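Local coordinates for UPF0255 protein frsA (Vibrio vulnificus, PDB 3MVE) that probably hydrolyses carboxylic esters to an alcohol and a carboxylate, as a serine esterase of the alpha/beta-hydrolase clan, at residues A25-M30 with P138-D143; Y100-L105 with S129-I134; A182-T187 with I258-H263; L225-P230 with R246-V251. All coordinates share one frame; numbering follows the deposited sequence.

Interaction 1 (A25-M30 with P138-D143); sequences ALTQYM and PHLKSD
The type I turn from Leu140 to Asp143, which leads into helix 144-163, receives the side chain of Leu26 from the N-terminal loop. The turn is closed by its own backbone bond, Asp143 N to Leu140 O at 3.0 Å. The two methyls of Leu26 divide their work. CD1 packs mainly on CA and CB of Asp143, lying 3.5 Å from the CA, with the carboxylate carbon a little farther off; the two side chains meet at about a right angle. CD2 rests instead 3.8 Å from Ser142 OG. Leu26 CG stands anti to its carbonyl carbon (chi1 -78°), which sends both methyls across to the turn. Beyond this, Thr27 OG1 passes 4.0 Å from Leu140 CD1, a loose contact. With CG anti to its backbone N (chi1 -168°), Asp143 turns its carboxylate to other tasks: OD2 is hydrogen-bonded to Thr23 OG1, and OD1 takes weak bonds from Leu145 N and Ala146 N. The same residue thus offers carbon to Leu26 and oxygen to the backbone beyond it, the latter forming a side-chain N-cap at the start of helix 144-163, entered through a type I turn.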
loop_
_atom_site.group_PDB
_atom_site.type_symbol
_atom_site.label_atom_id
_atom_site.label_comp_id
_atom_site.label_asym_id
_atom_site.label_seq_id
_atom_site.Cartn_x
_atom_site.Cartn_y
_atom_site.Cartn_z
ATOM N N ALA A 25 -11.841 -5.624 -17.310
ATOM C CA ALA A 25 -11.078 -6.136 -18.445
ATOM C C ALA A 25 -9.850 -6.954 -18.028
ATOM O O ALA A 25 -9.119 -7.472 -18.882
ATOM C CB ALA A 25 -10.631 -4.972 -19.354
ATOM N N LEU A 26 -9.623 -7.087 -16.727
ATOM C CA LEU A 26 -8.458 -7.827 -16.262
ATOM C C LEU A 26 -8.515 -9.343 -16.438
ATOM O O LEU A 26 -7.487 -9.971 -16.698
ATOM C CB LEU A 26 -8.171 -7.495 -14.798
ATOM C CG LEU A 26 -7.477 -6.147 -14.524
ATOM C CD1 LEU A 26 -7.502 -5.858 -13.027
ATOM C CD2 LEU A 26 -6.036 -6.180 -15.047
ATOM N N THR A 27 -9.701 -9.932 -16.305
ATOM C CA THR A 27 -9.828 -11.367 -16.434
ATOM C C THR A 27 -9.925 -11.819 -17.898
ATOM O O THR A 27 -10.721 -11.303 -18.680
ATOM C CB THR A 27 -11.038 -11.872 -15.629
ATOM O OG1 THR A 27 -10.997 -11.300 -14.311
ATOM C CG2 THR A 27 -10.999 -13.391 -15.505
ATOM N N GLN A 28 -9.088 -12.792 -18.252
ATOM C CA GLN A 28 -9.026 -13.337 -19.603
ATOM C C GLN A 28 -9.913 -14.561 -19.792
ATOM O O GLN A 28 -9.822 -15.525 -19.036
ATOM C CB GLN A 28 -7.575 -13.699 -19.924
ATOM C CG GLN A 28 -6.704 -12.486 -20.165
ATOM C CD GLN A 28 -7.032 -11.822 -21.489
ATOM O OE1 GLN A 28 -8.198 -11.542 -21.785
ATOM N NE2 GLN A 28 -6.005 -11.571 -22.297
ATOM N N TYR A 29 -10.761 -14.518 -20.814
ATOM C CA TYR A 29 -11.669 -15.619 -21.106
ATOM C C TYR A 29 -11.409 -16.214 -22.480
ATOM O O TYR A 29 -10.926 -15.526 -23.385
ATOM C CB TYR A 29 -13.121 -15.136 -21.050
ATOM C CG TYR A 29 -13.621 -14.872 -19.658
ATOM C CD1 TYR A 29 -14.325 -15.846 -18.955
ATOM C CD2 TYR A 29 -13.357 -13.656 -19.022
ATOM C CE1 TYR A 29 -14.752 -15.624 -17.664
ATOM C CE2 TYR A 29 -13.775 -13.426 -17.733
ATOM C CZ TYR A 29 -14.470 -14.411 -17.056
ATOM O OH TYR A 29 -14.859 -14.198 -15.757
ATOM N N MET A 30 -11.724 -17.495 -22.628
ATOM C CA MET A 30 -11.566 -18.164 -23.910
ATOM C C MET A 30 -12.686 -17.626 -24.803
ATOM O O MET A 30 -13.798 -17.366 -24.327
ATOM C CB MET A 30 -11.696 -19.680 -23.744
ATOM C CG MET A 30 -10.482 -20.352 -23.107
ATOM S SD MET A 30 -8.979 -20.207 -24.112
ATOM C CE MET A 30 -9.376 -21.475 -25.386
ATOM N N PRO A 138 -13.993 -5.673 -6.551
ATOM C CA PRO A 138 -14.015 -6.909 -5.754
ATOM C C PRO A 138 -12.656 -7.502 -5.356
ATOM O O PRO A 138 -12.562 -8.687 -5.012
ATOM C CB PRO A 138 -14.819 -7.867 -6.633
ATOM C CG PRO A 138 -14.337 -7.513 -7.994
ATOM C CD PRO A 138 -14.307 -5.971 -7.963
ATOM N N HIS A 139 -11.607 -6.694 -5.422
ATOM C CA HIS A 139 -10.281 -7.150 -5.032
ATOM C C HIS A 139 -9.692 -8.266 -5.897
ATOM O O HIS A 139 -9.258 -9.303 -5.370
ATOM C CB HIS A 139 -10.316 -7.604 -3.571
ATOM C CG HIS A 139 -10.915 -6.590 -2.658
ATOM N ND1 HIS A 139 -10.313 -5.374 -2.403
ATOM C CD2 HIS A 139 -12.114 -6.556 -2.029
ATOM C CE1 HIS A 139 -11.116 -4.638 -1.662
ATOM N NE2 HIS A 139 -12.217 -5.330 -1.423
ATOM N N LEU A 140 -9.664 -8.052 -7.209
ATOM C CA LEU A 140 -9.091 -9.038 -8.123
ATOM C C LEU A 140 -7.564 -9.030 -7.963
ATOM O O LEU A 140 -6.935 -7.974 -7.863
ATOM C CB LEU A 140 -9.459 -8.723 -9.578
ATOM C CG LEU A 140 -10.939 -8.682 -9.983
ATOM C CD1 LEU A 140 -11.007 -8.495 -11.493
ATOM C CD2 LEU A 140 -11.660 -9.965 -9.585
ATOM N N LYS A 141 -6.981 -10.218 -7.941
ATOM C CA LYS A 141 -5.545 -10.393 -7.767
ATOM C C LYS A 141 -4.651 -9.480 -8.602
ATOM O O LYS A 141 -3.744 -8.843 -8.070
ATOM C CB LYS A 141 -5.170 -11.862 -8.026
ATOM N N SER A 142 -4.904 -9.405 -9.899
ATOM C CA SER A 142 -4.068 -8.598 -10.774
ATOM C C SER A 142 -4.436 -7.120 -10.851
ATOM O O SER A 142 -3.851 -6.379 -11.645
ATOM C CB SER A 142 -4.087 -9.189 -12.182
ATOM O OG SER A 142 -5.404 -9.148 -12.722
ATOM N N ASP A 143 -5.408 -6.694 -10.047
ATOM C CA ASP A 143 -5.835 -5.297 -10.058
ATOM C C ASP A 143 -4.906 -4.444 -9.190
ATOM O O ASP A 143 -5.032 -4.435 -7.957
ATOM C CB ASP A 143 -7.254 -5.179 -9.524
ATOM C CG ASP A 143 -7.847 -3.823 -9.777
ATOM O OD1 ASP A 143 -7.064 -2.857 -9.938
ATOM O OD2 ASP A 143 -9.092 -3.728 -9.808
#

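Interaction 2 (Y100-L105 with S129-I134); sequences YEWTRL and SLCYSI. With EDO (1,2-ethanediol), chain F.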
loop_
_atom_site.group_PDB
_atom_site.type_symbol
_atom_site.label_atom_id
_atom_site.label_comp_id
_atom_site.label_asym_id
_atom_site.label_seq_id
_atom_site.Cartn_x
_atom_site.Cartn_y
_atom_site.Cartn_z
ATOM N N TYR A 100 -10.754 5.449 -8.030
ATOM C CA TYR A 100 -10.460 6.869 -7.879
ATOM C C TYR A 100 -11.512 7.617 -7.048
ATOM O O TYR A 100 -11.182 8.330 -6.091
ATOM C CB TYR A 100 -10.353 7.483 -9.276
ATOM C CG TYR A 100 -10.137 8.970 -9.311
ATOM C CD1 TYR A 100 -8.858 9.511 -9.429
ATOM C CD2 TYR A 100 -11.217 9.839 -9.219
ATOM C CE1 TYR A 100 -8.662 10.896 -9.453
ATOM C CE2 TYR A 100 -11.040 11.219 -9.243
ATOM C CZ TYR A 100 -9.763 11.742 -9.358
ATOM O OH TYR A 100 -9.616 13.109 -9.366
ATOM N N GLU A 101 -12.778 7.450 -7.409
ATOM C CA GLU A 101 -13.863 8.145 -6.726
ATOM C C GLU A 101 -14.050 7.725 -5.269
ATOM O O GLU A 101 -14.263 8.567 -4.399
ATOM C CB GLU A 101 -15.174 7.964 -7.505
ATOM C CG GLU A 101 -15.233 8.689 -8.878
ATOM C CD GLU A 101 -14.974 10.204 -8.780
ATOM O OE1 GLU A 101 -15.090 10.773 -7.672
ATOM O OE2 GLU A 101 -14.658 10.832 -9.813
ATOM N N TRP A 102 -13.972 6.423 -4.995
ATOM C CA TRP A 102 -14.107 5.947 -3.629
ATOM C C TRP A 102 -12.886 6.366 -2.796
ATOM O O TRP A 102 -13.020 6.702 -1.620
ATOM C CB TRP A 102 -14.275 4.418 -3.604
ATOM C CG TRP A 102 -15.670 3.995 -3.901
ATOM C CD1 TRP A 102 -16.145 3.479 -5.069
ATOM C CD2 TRP A 102 -16.796 4.131 -3.031
ATOM N NE1 TRP A 102 -17.511 3.287 -4.985
ATOM C CE2 TRP A 102 -17.934 3.679 -3.742
ATOM C CE3 TRP A 102 -16.956 4.594 -1.717
ATOM C CZ2 TRP A 102 -19.220 3.676 -3.182
ATOM C CZ3 TRP A 102 -18.237 4.592 -1.157
ATOM C CH2 TRP A 102 -19.351 4.135 -1.894
ATOM N N THR A 103 -11.700 6.339 -3.401
ATOM C CA THR A 103 -10.497 6.743 -2.680
ATOM C C THR A 103 -10.608 8.224 -2.321
ATOM O O THR A 103 -10.156 8.633 -1.251
ATOM C CB THR A 103 -9.211 6.494 -3.507
ATOM O OG1 THR A 103 -9.077 5.085 -3.750
ATOM C CG2 THR A 103 -7.977 6.978 -2.750
ATOM N N ARG A 104 -11.222 9.025 -3.198
ATOM C CA ARG A 104 -11.394 10.445 -2.904
ATOM C C ARG A 104 -12.210 10.619 -1.616
ATOM O O ARG A 104 -11.861 11.426 -0.757
ATOM C CB ARG A 104 -12.088 11.164 -4.066
ATOM N N LEU A 105 -13.293 9.860 -1.479
ATOM C CA LEU A 105 -14.128 9.943 -0.282
ATOM C C LEU A 105 -13.342 9.466 0.937
ATOM O O LEU A 105 -13.400 10.062 2.018
ATOM C CB LEU A 105 -15.397 9.092 -0.462
ATOM C CG LEU A 105 -16.406 9.079 0.682
ATOM C CD1 LEU A 105 -16.801 10.520 1.053
ATOM C CD2 LEU A 105 -17.626 8.257 0.277
ATOM N N SER A 129 -11.111 3.906 6.052
ATOM C CA SER A 129 -10.662 2.553 5.784
ATOM C C SER A 129 -11.671 1.802 4.917
ATOM O O SER A 129 -11.302 1.189 3.911
ATOM C CB SER A 129 -10.450 1.806 7.095
ATOM O OG SER A 129 -9.986 0.498 6.848
ATOM N N LEU A 130 -12.946 1.864 5.292
ATOM C CA LEU A 130 -13.987 1.175 4.533
ATOM C C LEU A 130 -14.067 1.742 3.103
ATOM O O LEU A 130 -14.213 0.994 2.136
ATOM C CB LEU A 130 -15.338 1.304 5.265
ATOM C CG LEU A 130 -16.513 0.460 4.750
ATOM C CD1 LEU A 130 -16.141 -1.025 4.714
ATOM C CD2 LEU A 130 -17.709 0.670 5.664
ATOM N N CYS A 131 -13.957 3.060 2.950
ATOM C CA CYS A 131 -13.993 3.632 1.603
ATOM C C CYS A 131 -12.820 3.154 0.748
ATOM O O CYS A 131 -12.988 2.896 -0.444
ATOM C CB CYS A 131 -14.016 5.176 1.649
ATOM S SG CYS A 131 -15.571 5.852 2.292
ATOM N N TYR A 132 -11.633 3.035 1.339
ATOM C CA TYR A 132 -10.477 2.566 0.564
ATOM C C TYR A 132 -10.689 1.108 0.130
ATOM O O TYR A 132 -10.281 0.696 -0.974
ATOM C CB TYR A 132 -9.191 2.665 1.391
ATOM C CG TYR A 132 -8.795 4.082 1.769
ATOM C CD1 TYR A 132 -8.918 5.134 0.850
ATOM C CD2 TYR A 132 -8.256 4.370 3.031
ATOM C CE1 TYR A 132 -8.513 6.442 1.171
ATOM C CE2 TYR A 132 -7.847 5.676 3.369
ATOM C CZ TYR A 132 -7.981 6.707 2.436
ATOM O OH TYR A 132 -7.608 8.000 2.765
ATOM N N SER A 133 -11.338 0.338 1.002
ATOM C CA SER A 133 -11.607 -1.071 0.735
ATOM C C SER A 133 -12.594 -1.187 -0.420
ATOM O O SER A 133 -12.390 -1.975 -1.344
ATOM C CB SER A 133 -12.181 -1.749 1.985
ATOM O OG SER A 133 -12.421 -3.120 1.743
ATOM N N ILE A 134 -13.666 -0.392 -0.360
ATOM C CA ILE A 134 -14.680 -0.391 -1.414
ATOM C C ILE A 134 -14.047 -0.035 -2.763
ATOM O O ILE A 134 -14.418 -0.585 -3.795
ATOM C CB ILE A 134 -15.812 0.607 -1.073
ATOM C CG1 ILE A 134 -16.629 0.057 0.106
ATOM C CG2 ILE A 134 -16.701 0.829 -2.289
ATOM C CD1 ILE A 134 -17.596 1.051 0.677
HETATM C C1 EDO F . -5.862 4.321 -4.984
HETATM O O1 EDO F . -6.455 4.165 -3.700
HETATM C C2 EDO F . -6.160 3.096 -5.840
HETATM O O2 EDO F . -4.951 2.649 -6.454
#
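Trp102 lies against Cys131 and Ile134 in a helical hairpin, where segments 100-105 and 129-134 of helices 98-113 and 118-136 run antiparallel, at 175°, with axes 7.7 Å apart. Its CB starts beside the backbone, 3.7 Å from Cys131 O. A chi1 of -81° then swings the indole flat beneath Ile134. CG, CD2 and CE2 all lie under Ile134 CG2, which sits 3.4 Å from the centroid of the five-membered ring and only 14° off its normal, a CH-pi contact over the face. Farther out, CZ3 meets Ile134 CD1 at 4.0 Å, while Cys131 SG stands at the indole edge near CE3. The sulfur also packs on Leu105, 3.7 Å from its CG. Trp98, one turn earlier on the same helix, and Trp59 also meet the indole, making an aromatic cluster. On the adjoining side of the interface, Tyr132 presents its ring edge to Thr103 O, and its OH is hydrogen-bonded to Gln110. Thr103 OG1, bonded to Ala99 O one helical turn back, also accepts a 2.8 Å hydrogen bond from O1 of a 1,2-ethanediol, probably from the crystallisation liquor, which is also hydrogen-bonded to Leu145 O.

Interaction 3 (A182-T187 with I258-H263); sequences AHLHLT and IPYVDH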
loop_
_atom_site.group_PDB
_atom_site.type_symbol
_atom_site.label_atom_id
_atom_site.label_comp_id
_atom_site.label_asym_id
_atom_site.label_seq_id
_atom_site.Cartn_x
_atom_site.Cartn_y
_atom_site.Cartn_z
ATOM N N ALA A 182 -4.776 -12.020 11.640
ATOM C CA ALA A 182 -6.154 -11.905 12.097
ATOM C C ALA A 182 -6.282 -10.701 13.027
ATOM O O ALA A 182 -5.307 -10.297 13.660
ATOM C CB ALA A 182 -6.577 -13.197 12.830
ATOM N N HIS A 183 -7.476 -10.122 13.103
ATOM C CA HIS A 183 -7.683 -8.971 13.976
ATOM C C HIS A 183 -8.656 -9.299 15.091
ATOM O O HIS A 183 -9.815 -9.656 14.837
ATOM C CB HIS A 183 -8.208 -7.761 13.189
ATOM C CG HIS A 183 -7.223 -7.203 12.212
ATOM N ND1 HIS A 183 -6.903 -7.839 11.034
ATOM C CD2 HIS A 183 -6.458 -6.082 12.258
ATOM C CE1 HIS A 183 -5.979 -7.138 10.396
ATOM N NE2 HIS A 183 -5.693 -6.070 11.118
ATOM N N LEU A 184 -8.177 -9.167 16.323
ATOM C CA LEU A 184 -8.987 -9.437 17.507
ATOM C C LEU A 184 -9.542 -8.125 18.039
ATOM O O LEU A 184 -8.788 -7.247 18.465
ATOM C CB LEU A 184 -8.138 -10.126 18.596
ATOM C CG LEU A 184 -8.883 -10.456 19.901
ATOM C CD1 LEU A 184 -10.011 -11.463 19.605
ATOM C CD2 LEU A 184 -7.917 -11.060 20.925
ATOM N N HIS A 185 -10.864 -8.001 18.005
ATOM C CA HIS A 185 -11.542 -6.805 18.465
ATOM C C HIS A 185 -12.132 -7.077 19.850
ATOM O O HIS A 185 -12.873 -8.048 20.040
ATOM C CB HIS A 185 -12.660 -6.428 17.489
ATOM C CG HIS A 185 -12.206 -6.246 16.073
ATOM N ND1 HIS A 185 -11.742 -7.288 15.298
ATOM C CD2 HIS A 185 -12.198 -5.151 15.274
ATOM C CE1 HIS A 185 -11.474 -6.843 14.082
ATOM N NE2 HIS A 185 -11.740 -5.549 14.041
ATOM N N LEU A 186 -11.809 -6.224 20.817
ATOM C CA LEU A 186 -12.294 -6.432 22.172
ATOM C C LEU A 186 -12.832 -5.156 22.800
ATOM O O LEU A 186 -12.355 -4.050 22.518
ATOM C CB LEU A 186 -11.158 -6.968 23.053
ATOM C CG LEU A 186 -10.399 -8.232 22.624
ATOM C CD1 LEU A 186 -8.895 -7.975 22.750
ATOM C CD2 LEU A 186 -10.832 -9.442 23.485
ATOM N N THR A 187 -13.831 -5.306 23.661
ATOM C CA THR A 187 -14.380 -4.150 24.348
ATOM C C THR A 187 -13.377 -3.751 25.427
ATOM O O THR A 187 -13.270 -2.576 25.792
ATOM C CB THR A 187 -15.741 -4.473 24.988
ATOM O OG1 THR A 187 -15.658 -5.714 25.708
ATOM C CG2 THR A 187 -16.809 -4.580 23.905
ATOM N N ILE A 258 -4.535 -17.449 23.619
ATOM C CA ILE A 258 -4.925 -16.039 23.730
ATOM C C ILE A 258 -5.739 -15.867 25.007
ATOM O O ILE A 258 -6.920 -16.192 25.041
ATOM C CB ILE A 258 -5.805 -15.590 22.537
ATOM C CG1 ILE A 258 -5.110 -15.908 21.214
ATOM C CG2 ILE A 258 -6.097 -14.094 22.637
ATOM C CD1 ILE A 258 -3.798 -15.196 21.028
ATOM N N PRO A 259 -5.118 -15.332 26.066
ATOM C CA PRO A 259 -5.766 -15.112 27.365
ATOM C C PRO A 259 -6.913 -14.113 27.355
ATOM O O PRO A 259 -7.687 -14.029 28.314
ATOM C CB PRO A 259 -4.614 -14.646 28.247
ATOM C CG PRO A 259 -3.780 -13.863 27.283
ATOM C CD PRO A 259 -3.763 -14.753 26.057
ATOM N N TYR A 260 -7.018 -13.355 26.272
ATOM C CA TYR A 260 -8.067 -12.362 26.154
ATOM C C TYR A 260 -9.404 -13.007 25.825
ATOM O O TYR A 260 -10.466 -12.413 26.047
ATOM C CB TYR A 260 -7.701 -11.352 25.068
ATOM C CG TYR A 260 -6.352 -10.714 25.292
ATOM C CD1 TYR A 260 -6.067 -10.047 26.484
ATOM C CD2 TYR A 260 -5.354 -10.783 24.316
ATOM C CE1 TYR A 260 -4.824 -9.465 26.702
ATOM C CE2 TYR A 260 -4.107 -10.203 24.524
ATOM C CZ TYR A 260 -3.849 -9.545 25.722
ATOM O OH TYR A 260 -2.618 -8.965 25.938
ATOM N N VAL A 261 -9.355 -14.228 25.300
ATOM C CA VAL A 261 -10.580 -14.905 24.928
ATOM C C VAL A 261 -10.878 -16.177 25.706
ATOM O O VAL A 261 -9.981 -16.857 26.203
ATOM C CB VAL A 261 -10.593 -15.222 23.417
ATOM C CG1 VAL A 261 -10.465 -13.935 22.625
ATOM C CG2 VAL A 261 -9.469 -16.179 23.063
ATOM N N ASP A 262 -12.165 -16.474 25.812
ATOM C CA ASP A 262 -12.641 -17.665 26.495
ATOM C C ASP A 262 -12.785 -18.735 25.420
ATOM O O ASP A 262 -13.826 -18.851 24.797
ATOM C CB ASP A 262 -14.006 -17.393 27.130
ATOM C CG ASP A 262 -14.478 -18.538 28.003
ATOM O OD1 ASP A 262 -13.871 -19.628 27.918
ATOM O OD2 ASP A 262 -15.456 -18.349 28.763
ATOM N N HIS A 263 -11.743 -19.518 25.191
ATOM C CA HIS A 263 -11.834 -20.525 24.149
ATOM C C HIS A 263 -12.948 -21.548 24.393
ATOM O O HIS A 263 -13.180 -22.411 23.547
ATOM C CB HIS A 263 -10.492 -21.227 23.973
ATOM C CG HIS A 263 -9.967 -21.828 25.234
ATOM N ND1 HIS A 263 -9.497 -21.063 26.283
ATOM C CD2 HIS A 263 -9.870 -23.118 25.633
ATOM C CE1 HIS A 263 -9.133 -21.858 27.272
ATOM N NE2 HIS A 263 -9.350 -23.110 26.904
#
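Apolar packing joins the two segments, and two leucines on one face of strand 179-186 supply the whole of one side. Leu184, with CG anti to its backbone N (chi1 180°), spreads its methyls over three residues. CD2 slides alongside Ile258 in the opposite sense and meets its CG2 at 3.9 Å, then also approaches Tyr260 CB at 4.2 Å. CD1 is directed to Val261, 3.9 Å from CG1. Leu186 crosses Tyr260 at about a right angle, its CD2 lying 4.0 Å from Tyr260 CB and close to the carbonyl oxygen of the same residue. Tyr260 therefore makes its contact mainly through the base of its side chain, while the ring leads away toward Lys169 and Thr189.

Backbone bonding shapes the partner segment: a type I turn from Ile258 to Val261, closed by Val261 N to Ile258 O at 3.1 Å, brings three apolar side chains to the same two leucines. This turn belongs to the link from helix 246-254 to strand 266-271, the second half of a beta-alpha-beta crossover in the alpha/beta-hydrolase sheet, and it packs at the antiparallel side of that sheet.

The polar groups look elsewhere. His185 alternates with the leucines along the strand and so points to the other face; its ND1 is hydrogen-bonded to Met224 O of the neighbouring strand and makes a weak bond to His183 O (3.1 Å, 123°), and its NE2 is hydrogen-bonded to Tyr157 OH. Past the turn, Asp262 OD2 forms a salt bridge with Arg265 NE, and OD1 accepts a hydrogen bond from His264 N.

Interaction 4 (L225-P230 with R246-V251); sequences LTVDMP and RLHQAV
Val227 and Val251 meet tip to tip at the apolar centre, CG2 to CG2 at 3.8 Å, where strand 223-227 faces helix 246-254. Next to them Leu225 and Val251 slide past each other, and Leu225 CD2 comes within 3.4 Å of Val251 CG1, tighter than usual van der Waals contact. Beyond the strand, in the loop that follows, Pro230 CG is 3.6 Å from Leu247 CD1; the leucine methyl also touches the backbone near Asp228 O.

His248 bridges the apolar and polar parts. Its chi1 of -71° lays the imidazole beside its own backbone N and back over the strand, with Val227 CG1 over one face, offset toward the rim, and Met229 CG at the edge, 3.6 Å from CE1. NE2 gives a weak, bent hydrogen bond to Val227 O, 3.4 Å at 132°. At the outer edge, Arg246 runs extended from CG to NE and lays its NH1 3.6 Å from Pro230 CG, while its guanidinium is bonded to the carbonyl oxygens of Pro239 and Asp243.

The segments 225-227 and 246-251 run roughly antiparallel, at 148°, as successive parts of a beta-alpha unit. The helix packs across neighbouring strands too: Leu247 touches Ile180 of strand 179-186, His248 touches Ile197 of strand 193-199, and His248 also meets Met278 of helix 273-284.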
loop_
_atom_site.group_PDB
_atom_site.type_symbol
_atom_site.label_atom_id
_atom_site.label_comp_id
_atom_site.label_asym_id
_atom_site.label_seq_id
_atom_site.Cartn_x
_atom_site.Cartn_y
_atom_site.Cartn_z
ATOM N N LEU A 225 -13.056 -11.881 15.984
ATOM C CA LEU A 225 -11.760 -12.227 15.430
ATOM C C LEU A 225 -11.933 -12.466 13.939
ATOM O O LEU A 225 -12.464 -13.498 13.525
ATOM C CB LEU A 225 -11.222 -13.489 16.110
ATOM C CG LEU A 225 -9.838 -14.014 15.709
ATOM C CD1 LEU A 225 -8.806 -12.894 15.754
ATOM C CD2 LEU A 225 -9.446 -15.120 16.685
ATOM N N THR A 226 -11.487 -11.500 13.138
ATOM C CA THR A 226 -11.599 -11.600 11.690
ATOM C C THR A 226 -10.404 -12.330 11.077
ATOM O O THR A 226 -9.303 -12.283 11.603
ATOM C CB THR A 226 -11.727 -10.188 11.044
ATOM O OG1 THR A 226 -10.586 -9.393 11.395
ATOM C CG2 THR A 226 -13.003 -9.500 11.523
ATOM N N VAL A 227 -10.643 -13.007 9.964
ATOM C CA VAL A 227 -9.612 -13.762 9.260
ATOM C C VAL A 227 -9.984 -13.845 7.782
ATOM O O VAL A 227 -11.131 -14.107 7.448
ATOM C CB VAL A 227 -9.517 -15.217 9.780
ATOM C CG1 VAL A 227 -8.346 -15.915 9.119
ATOM C CG2 VAL A 227 -9.387 -15.242 11.315
ATOM N N ASP A 228 -9.028 -13.604 6.896
ATOM C CA ASP A 228 -9.309 -13.711 5.472
ATOM C C ASP A 228 -9.225 -15.179 5.069
ATOM O O ASP A 228 -8.382 -15.922 5.580
ATOM C CB ASP A 228 -8.286 -12.928 4.643
ATOM C CG ASP A 228 -8.430 -11.435 4.802
ATOM O OD1 ASP A 228 -9.566 -10.945 4.630
ATOM O OD2 ASP A 228 -7.414 -10.760 5.100
ATOM N N MET A 229 -10.095 -15.598 4.161
ATOM C CA MET A 229 -10.061 -16.969 3.673
ATOM C C MET A 229 -8.873 -17.066 2.726
ATOM O O MET A 229 -8.382 -16.054 2.236
ATOM C CB MET A 229 -11.337 -17.317 2.902
ATOM C CG MET A 229 -12.544 -17.562 3.770
ATOM S SD MET A 229 -13.816 -18.402 2.834
ATOM C CE MET A 229 -13.051 -20.009 2.672
ATOM N N PRO A 230 -8.402 -18.292 2.445
ATOM C CA PRO A 230 -7.260 -18.454 1.538
ATOM C C PRO A 230 -7.534 -17.764 0.205
ATOM O O PRO A 230 -8.657 -17.826 -0.309
ATOM C CB PRO A 230 -7.151 -19.975 1.386
ATOM C CG PRO A 230 -7.742 -20.485 2.665
ATOM C CD PRO A 230 -8.927 -19.600 2.868
ATOM N N ARG A 246 -9.143 -24.302 6.557
ATOM C CA ARG A 246 -7.940 -24.535 7.362
ATOM C C ARG A 246 -7.354 -23.331 8.104
ATOM O O ARG A 246 -6.853 -23.484 9.225
ATOM C CB ARG A 246 -6.848 -25.200 6.507
ATOM C CG ARG A 246 -6.273 -24.362 5.367
ATOM C CD ARG A 246 -5.319 -25.234 4.536
ATOM N NE ARG A 246 -4.478 -24.482 3.599
ATOM C CZ ARG A 246 -4.935 -23.789 2.559
ATOM N NH1 ARG A 246 -6.240 -23.738 2.305
ATOM N NH2 ARG A 246 -4.086 -23.147 1.764
ATOM N N LEU A 247 -7.398 -22.140 7.505
ATOM C CA LEU A 247 -6.852 -20.976 8.190
ATOM C C LEU A 247 -7.706 -20.640 9.399
ATOM O O LEU A 247 -7.172 -20.257 10.443
ATOM C CB LEU A 247 -6.780 -19.771 7.263
ATOM C CG LEU A 247 -6.041 -20.020 5.955
ATOM C CD1 LEU A 247 -5.959 -18.695 5.186
ATOM C CD2 LEU A 247 -4.647 -20.605 6.235
ATOM N N HIS A 248 -9.030 -20.767 9.257
ATOM C CA HIS A 248 -9.928 -20.503 10.373
ATOM C C HIS A 248 -9.741 -21.597 11.423
ATOM O O HIS A 248 -9.844 -21.349 12.623
ATOM C CB HIS A 248 -11.389 -20.453 9.911
ATOM C CG HIS A 248 -11.712 -19.244 9.091
ATOM N ND1 HIS A 248 -11.507 -19.196 7.728
ATOM C CD2 HIS A 248 -12.134 -18.008 9.453
ATOM C CE1 HIS A 248 -11.779 -17.979 7.288
ATOM N NE2 HIS A 248 -12.161 -17.238 8.314
ATOM N N GLN A 249 -9.443 -22.805 10.955
ATOM C CA GLN A 249 -9.204 -23.941 11.842
ATOM C C GLN A 249 -7.924 -23.699 12.654
ATOM O O GLN A 249 -7.890 -23.932 13.864
ATOM C CB GLN A 249 -9.085 -25.219 11.013
ATOM C CG GLN A 249 -8.850 -26.472 11.822
ATOM C CD GLN A 249 -9.287 -27.723 11.073
ATOM O OE1 GLN A 249 -8.999 -27.882 9.888
ATOM N NE2 GLN A 249 -9.985 -28.614 11.763
ATOM N N ALA A 250 -6.876 -23.213 11.992
ATOM C CA ALA A 250 -5.620 -22.925 12.684
ATOM C C ALA A 250 -5.806 -21.787 13.685
ATOM O O ALA A 250 -5.198 -21.789 14.756
ATOM C CB ALA A 250 -4.524 -22.570 11.675
ATOM N N VAL A 251 -6.652 -20.817 13.348
ATOM C CA VAL A 251 -6.898 -19.697 14.256
ATOM C C VAL A 251 -7.632 -20.187 15.493
ATOM O O VAL A 251 -7.376 -19.727 16.606
ATOM C CB VAL A 251 -7.759 -18.587 13.603
ATOM C CG1 VAL A 251 -8.101 -17.532 14.636
ATOM C CG2 VAL A 251 -7.013 -17.955 12.436
#

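Interactions 3 and 4 both pack the alpha/beta sheet, on neighbouring strands 179-186 and 223-227 that are joined by backbone hydrogen bonds, such as Thr226 N to His183 O. Interaction 4 is nested within the chain loop closed by interaction 3, and their second segments follow one another as helix and turn. Interactions 1 and 2 belong instead to the helical part before the sheet, interaction 2 nested inside interaction 1 and touching it at His139 and Ser133. Interactions 2, 3 and 4 are buried; interaction 1 is partly buried, with Ser142 exposed. Aliphatic contacts occur throughout, but interaction 2 adds an indole face, and interaction 4 alone has a cross-segment hydrogen bond, a weak one.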